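Local structure of coat protein (6YFR) at the interface of chains A and B. The protein forms the shell of a single-stranded RNA bacteriophage, 60 copies of this coat protein, paired as dimers, making up the virus-like particle. Coordinates in Å, arbitrary orientation; residue numbers count along the deposited sequence, not the author numbering. Chains: chain A/B, coat protein.

Contact 1: the interface of chains A and B. Residues chain A 78-80, 82, 97; chain B 72-75.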
# COMPACT_ATOMS: atom_id res chain seq x y z
N SER A 78 14.53 -68.23 -16.02
CA SER A 78 13.72 -67.57 -17.03
C SER A 78 14.32 -67.80 -18.40
O SER A 78 15.54 -67.94 -18.55
CB SER A 78 13.61 -66.06 -16.77
OG SER A 78 14.82 -65.40 -17.10
N LEU A 79 13.46 -67.84 -19.41
CA LEU A 79 13.86 -68.03 -20.80
C LEU A 79 12.96 -67.19 -21.70
O LEU A 79 11.74 -67.17 -21.51
CB LEU A 79 13.80 -69.50 -21.21
CG LEU A 79 14.08 -69.85 -22.68
CD1 LEU A 79 15.50 -69.48 -23.06
CD2 LEU A 79 13.81 -71.32 -22.93
N THR A 80 13.57 -66.50 -22.66
CA THR A 80 12.83 -65.64 -23.59
C THR A 80 12.52 -66.39 -24.88
O THR A 80 13.44 -66.85 -25.57
CB THR A 80 13.61 -64.37 -23.90
OG1 THR A 80 14.76 -64.71 -24.69
CG2 THR A 80 14.07 -63.69 -22.62
N LEU A 82 11.15 -65.64 -28.40
CA LEU A 82 10.84 -64.57 -29.33
C LEU A 82 9.58 -64.91 -30.12
O LEU A 82 9.45 -66.01 -30.66
CB LEU A 82 12.01 -64.33 -30.28
CG LEU A 82 13.36 -64.04 -29.62
CD1 LEU A 82 14.48 -64.05 -30.66
CD2 LEU A 82 13.31 -62.71 -28.91
N VAL A 97 20.21 -72.73 -26.31
CA VAL A 97 20.43 -71.89 -25.14
C VAL A 97 20.00 -72.62 -23.87
O VAL A 97 20.71 -72.61 -22.86
CB VAL A 97 19.69 -70.55 -25.30
CG1 VAL A 97 19.60 -69.83 -23.99
CG2 VAL A 97 20.39 -69.69 -26.33
N THR B 72 17.68 -60.68 -28.65
CA THR B 72 18.47 -61.40 -27.66
C THR B 72 17.63 -62.51 -27.07
O THR B 72 16.56 -62.25 -26.50
CB THR B 72 18.97 -60.46 -26.57
OG1 THR B 72 19.76 -59.42 -27.15
CG2 THR B 72 19.81 -61.23 -25.56
N ILE B 73 18.09 -63.75 -27.22
CA ILE B 73 17.54 -64.88 -26.47
C ILE B 73 18.25 -64.91 -25.12
O ILE B 73 19.46 -65.14 -25.05
CB ILE B 73 17.72 -66.20 -27.23
CG1 ILE B 73 17.15 -66.07 -28.64
CG2 ILE B 73 17.05 -67.33 -26.49
CD1 ILE B 73 17.35 -67.31 -29.50
N ARG B 74 17.50 -64.63 -24.06
CA ARG B 74 18.05 -64.55 -22.71
C ARG B 74 17.55 -65.73 -21.88
O ARG B 74 16.35 -66.02 -21.86
CB ARG B 74 17.65 -63.24 -22.02
CG ARG B 74 18.62 -62.10 -22.23
CD ARG B 74 18.25 -60.91 -21.37
NE ARG B 74 19.14 -59.77 -21.61
CZ ARG B 74 18.93 -58.84 -22.54
NH1 ARG B 74 17.85 -58.91 -23.31
NH2 ARG B 74 19.79 -57.85 -22.69
N CYS B 75 18.48 -66.38 -21.20
CA CYS B 75 18.16 -67.44 -20.25
C CYS B 75 18.88 -67.16 -18.94
O CYS B 75 20.11 -67.14 -18.90
CB CYS B 75 18.55 -68.81 -20.81
SG CYS B 75 18.06 -70.20 -19.77
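A:Thr80 meets the backbone of B:Arg74 with two groups at once. A:Thr80 N donates to B:Arg74 O at 2.9 Å. The hydroxyl A:Thr80 OG1 accepts from B:Arg74 N at 2.8 Å in a nearly straight bond (162° at H), a side-chain oxygen serving where a main-chain carbonyl would normally close the pair. With chi1 at 69°, OG1 lies between the backbone N and the carbonyl carbon of its own residue and is turned toward the partner strand, while A:Thr80 CG2 reaches alongside B:Arg74 CB at 3.7 Å. Beyond that atom the B:Arg74 side chain runs out extended but is poorly ordered. On the opposite face of the strands, B:Cys75 CB is met by A:Val97 CG1 at 3.5 Å and by A:Leu79 CD1 at 3.8 Å. Farther out, A:Leu82 CD1 lies across B:Ile73 CG1 at 3.9 Å, the two side chains crossing at about a right angle, and A:Val97 CG2 reaches B:Ile73 CG2 at 4.1 Å. A:Leu79 and B:Cys75 form an antiparallel bridge between the two copies of strand 70-82, and A:Val97 reaches them from helix 90-107, packed against this sheet of the levivirus-type coat protein dimer.

Contact 2: the interface of chains A and B. Residues chain A 14, 16, 18, 37, 39; chain B 108, 111-112, 116-117.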
# COMPACT_ATOMS: atom_id res chain seq x y z
N PRO A 14 -2.74 -71.51 -21.57
CA PRO A 14 -1.32 -71.53 -21.95
C PRO A 14 -0.47 -70.48 -21.24
O PRO A 14 0.69 -70.75 -20.90
CB PRO A 14 -1.36 -71.28 -23.47
CG PRO A 14 -2.75 -70.77 -23.75
CD PRO A 14 -3.61 -71.46 -22.76
N GLY A 16 -0.07 -67.81 -17.85
CA GLY A 16 -0.47 -67.76 -16.46
C GLY A 16 0.52 -68.44 -15.54
O GLY A 16 1.73 -68.42 -15.79
N SER A 18 1.23 -72.01 -12.87
CA SER A 18 0.93 -73.34 -12.35
C SER A 18 1.83 -73.58 -11.15
O SER A 18 3.00 -73.17 -11.16
CB SER A 18 1.15 -74.41 -13.42
OG SER A 18 1.15 -75.71 -12.86
N GLN A 37 5.60 -72.45 -12.13
CA GLN A 37 5.91 -72.21 -13.53
C GLN A 37 5.02 -71.09 -14.05
O GLN A 37 3.80 -71.11 -13.85
CB GLN A 37 5.73 -73.46 -14.39
CG GLN A 37 6.02 -73.20 -15.86
CD GLN A 37 5.69 -74.38 -16.76
OE1 GLN A 37 5.31 -75.45 -16.29
NE2 GLN A 37 5.84 -74.18 -18.06
N GLU A 39 4.13 -68.54 -17.49
CA GLU A 39 4.25 -68.25 -18.91
C GLU A 39 3.55 -66.92 -19.18
O GLU A 39 2.31 -66.86 -19.17
CB GLU A 39 3.66 -69.37 -19.77
CG GLU A 39 4.34 -70.72 -19.57
CD GLU A 39 5.79 -70.73 -20.00
OE1 GLU A 39 6.19 -69.86 -20.81
OE2 GLU A 39 6.54 -71.61 -19.54
N ARG B 108 9.47 -80.19 -17.60
CA ARG B 108 8.64 -79.23 -18.32
C ARG B 108 9.35 -78.65 -19.54
O ARG B 108 9.09 -77.50 -19.91
CB ARG B 108 8.20 -78.11 -17.38
CG ARG B 108 7.59 -78.59 -16.07
CD ARG B 108 6.25 -79.26 -16.33
NE ARG B 108 5.35 -78.38 -17.06
CZ ARG B 108 4.31 -78.82 -17.77
NH1 ARG B 108 4.06 -80.12 -17.86
NH2 ARG B 108 3.54 -77.95 -18.41
N SER B 111 6.94 -77.59 -22.40
CA SER B 111 6.13 -76.45 -21.99
C SER B 111 6.97 -75.17 -21.97
O SER B 111 6.53 -74.12 -22.44
CB SER B 111 5.52 -76.71 -20.62
OG SER B 111 4.68 -75.65 -20.23
N ILE B 112 8.19 -75.26 -21.44
CA ILE B 112 9.08 -74.10 -21.37
C ILE B 112 9.43 -73.61 -22.76
O ILE B 112 9.45 -72.40 -23.03
CB ILE B 112 10.34 -74.45 -20.55
CG1 ILE B 112 9.98 -74.62 -19.07
CG2 ILE B 112 11.40 -73.38 -20.72
CD1 ILE B 112 11.13 -75.10 -18.23
N ASN B 116 3.59 -72.76 -23.29
CA ASN B 116 2.25 -73.30 -23.11
C ASN B 116 2.25 -74.16 -21.86
O ASN B 116 2.87 -75.23 -21.83
CB ASN B 116 1.82 -74.11 -24.34
CG ASN B 116 0.34 -74.42 -24.35
OD1 ASN B 116 -0.27 -74.69 -23.31
ND2 ASN B 116 -0.26 -74.38 -25.54
N LEU B 117 1.54 -73.71 -20.82
CA LEU B 117 1.48 -74.44 -19.56
C LEU B 117 0.75 -75.77 -19.69
O LEU B 117 0.95 -76.65 -18.84
CB LEU B 117 0.78 -73.61 -18.49
CG LEU B 117 1.53 -72.41 -17.92
CD1 LEU B 117 0.57 -71.56 -17.14
CD2 LEU B 117 2.65 -72.89 -17.03
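The carboxamide of A:Gln37 has the methyl CD2 of B:Leu117 over one face, 3.4 Å from A:Gln37 CD, in a contact where the C-terminal region of one levivirus-type coat protein subunit lies against the sheet of the other. Polar partners hold the ends of the amide. A:Gln37 OE1 accepts from B:Arg108 NE at 3.0 Å, the amide and guanidinium planes turned 58° apart. A:Gln37 NE2 gives to B:Ser111 OG at 2.9 Å, somewhat out of the amide plane, and to A:Glu39 OE2 at 3.1 Å, in that plane and on the anti lone pair of the carboxylate oxygen. These bonds fix the rotation of the amide, which the extended side chain (chi1 179°) carries out from strand 34-41. B:Ser111 OG in turn donates to the main-chain oxygen of B:Asn116 from above its carbonyl plane, tying the short helix 109-114 to the segment that follows. A second flat group, the B:Asn116 carboxamide, has A:Pro14 CB over a face, 3.7 Å from B:Asn116 CG. Next along, B:Leu117 N donates to A:Pro14 O at 3.1 Å. The B:Leu117 side chain, running past A:Gln37 in the opposite direction, slants across A:Glu39, with B:Leu117 CG against A:Glu39 CG at 3.7 Å, and its CD1 methyl reaches the backbone of A:Gly16.

Contact 3: the interface of chains A and B. Residues chain A 54, 73-76; chain B 77-79, 97, 101.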
# COMPACT_ATOMS: atom_id res chain seq x y z
N VAL A 54 11.53 -71.84 -7.52
CA VAL A 54 11.47 -72.73 -6.37
C VAL A 54 11.66 -71.88 -5.13
O VAL A 54 12.72 -71.27 -4.94
CB VAL A 54 12.52 -73.85 -6.45
CG1 VAL A 54 12.42 -74.75 -5.24
CG2 VAL A 54 12.34 -74.65 -7.73
N ILE A 73 14.95 -69.86 0.61
CA ILE A 73 15.88 -70.28 -0.43
C ILE A 73 15.15 -70.15 -1.76
O ILE A 73 14.17 -70.86 -2.01
CB ILE A 73 16.39 -71.71 -0.19
CG1 ILE A 73 16.96 -71.84 1.22
CG2 ILE A 73 17.43 -72.07 -1.22
CD1 ILE A 73 17.42 -73.23 1.56
N ARG A 74 15.59 -69.22 -2.59
CA ARG A 74 14.96 -68.92 -3.87
C ARG A 74 15.86 -69.38 -5.01
O ARG A 74 17.05 -69.06 -5.02
CB ARG A 74 14.65 -67.43 -4.02
CG ARG A 74 13.29 -67.01 -3.51
CD ARG A 74 13.00 -65.56 -3.87
NE ARG A 74 11.72 -65.12 -3.32
CZ ARG A 74 11.57 -64.59 -2.11
NH1 ARG A 74 12.62 -64.42 -1.32
NH2 ARG A 74 10.37 -64.21 -1.69
N CYS A 75 15.27 -70.10 -5.96
CA CYS A 75 15.95 -70.49 -7.18
C CYS A 75 15.07 -70.13 -8.37
O CYS A 75 13.96 -70.66 -8.50
CB CYS A 75 16.28 -71.99 -7.17
SG CYS A 75 17.25 -72.54 -8.58
N GLU A 76 15.57 -69.24 -9.23
CA GLU A 76 14.80 -68.69 -10.33
C GLU A 76 15.42 -69.08 -11.67
O GLU A 76 16.65 -69.18 -11.80
CB GLU A 76 14.71 -67.16 -10.25
CG GLU A 76 14.03 -66.62 -9.00
CD GLU A 76 12.52 -66.69 -9.08
OE1 GLU A 76 11.99 -67.16 -10.11
OE2 GLU A 76 11.85 -66.26 -8.11
N PHE B 77 19.31 -67.73 -14.59
CA PHE B 77 19.21 -68.61 -13.44
C PHE B 77 19.82 -67.92 -12.23
O PHE B 77 20.89 -67.31 -12.34
CB PHE B 77 19.92 -69.95 -13.70
CG PHE B 77 20.22 -70.75 -12.46
CD1 PHE B 77 19.37 -71.76 -12.04
CD2 PHE B 77 21.38 -70.53 -11.72
CE1 PHE B 77 19.65 -72.51 -10.91
CE2 PHE B 77 21.66 -71.27 -10.59
CZ PHE B 77 20.79 -72.26 -10.18
N SER B 78 19.15 -68.03 -11.09
CA SER B 78 19.66 -67.47 -9.85
C SER B 78 19.35 -68.42 -8.70
O SER B 78 18.34 -69.13 -8.72
CB SER B 78 19.05 -66.09 -9.56
OG SER B 78 17.71 -66.22 -9.12
N LEU B 79 20.22 -68.41 -7.69
CA LEU B 79 20.06 -69.23 -6.50
C LEU B 79 20.56 -68.45 -5.29
O LEU B 79 21.62 -67.81 -5.35
CB LEU B 79 20.83 -70.55 -6.62
CG LEU B 79 20.86 -71.47 -5.40
CD1 LEU B 79 19.46 -71.95 -5.04
CD2 LEU B 79 21.79 -72.65 -5.65
N VAL B 97 17.04 -77.89 -3.55
CA VAL B 97 16.36 -76.89 -4.37
C VAL B 97 16.96 -76.85 -5.77
O VAL B 97 16.24 -76.81 -6.78
CB VAL B 97 16.43 -75.51 -3.69
CG1 VAL B 97 16.06 -74.42 -4.65
CG2 VAL B 97 15.50 -75.48 -2.49
N MET B 101 15.16 -77.76 -9.31
CA MET B 101 15.22 -76.89 -10.48
C MET B 101 15.60 -77.68 -11.73
O MET B 101 14.94 -77.56 -12.78
CB MET B 101 16.22 -75.76 -10.23
CG MET B 101 16.33 -74.76 -11.37
SD MET B 101 14.81 -73.81 -11.57
CE MET B 101 14.27 -74.48 -13.12
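Antiparallel pairing of strand 70-82 with its own copy joins the sheets of the two subunits at the centre of this levivirus-type dimer, and A:Glu76 and B:Ser78 are bonded there in both directions. A:Glu76 N donates to B:Ser78 O and B:Ser78 N to A:Glu76 O, each at 2.8 Å. On one face of the sheet the hydroxyl B:Ser78 OG lies beside CB and CG of A:Glu76, the aliphatic start of that side chain. On the other face A:Cys75 points toward helix 90-107 of chain B, its SG anti to the backbone N (chi1 -175°). That sulfur, A:Cys75 SG, comes up to the rim of the B:Phe77 ring, to one side of the ring plane and 3.3 Å from B:Phe77 CE1, rather than over the ring centre. B:Met101, its chain bent at chi2 and chi3, brings CG to 3.7 Å from A:Cys75 SG. The thiol also makes a weak hydrogen bond to B:Ser78 O, an oxygen already taken by A:Glu76 N. One helical turn before B:Met101, B:Val97 sends CG1 to A:Val54 CG1 at 3.7 Å, the two valines passing in opposite directions, so the helix also touches strand 47-59 of the other subunit.

The C-alpha centres of contacts 1 and 2 are about 15 Å apart; contact 3 lies about 17 Å from each. Contacts 1 and 3 both lie on the paired strands 70-82 and helices 90-107: the bridge of residues 75 and 79 and the approach of residue 97 to residue 75 recur with the chains exchanged, on either side of the two-fold axis. Contact 2 is separate, with segment 14-18 and strand 34-41 of chain A receiving the C-terminal region of chain B. The central strand pairing, with helices and C-terminal segments each packing on the other subunit, ties the two together, consistent with the dimer as the building block of the shell.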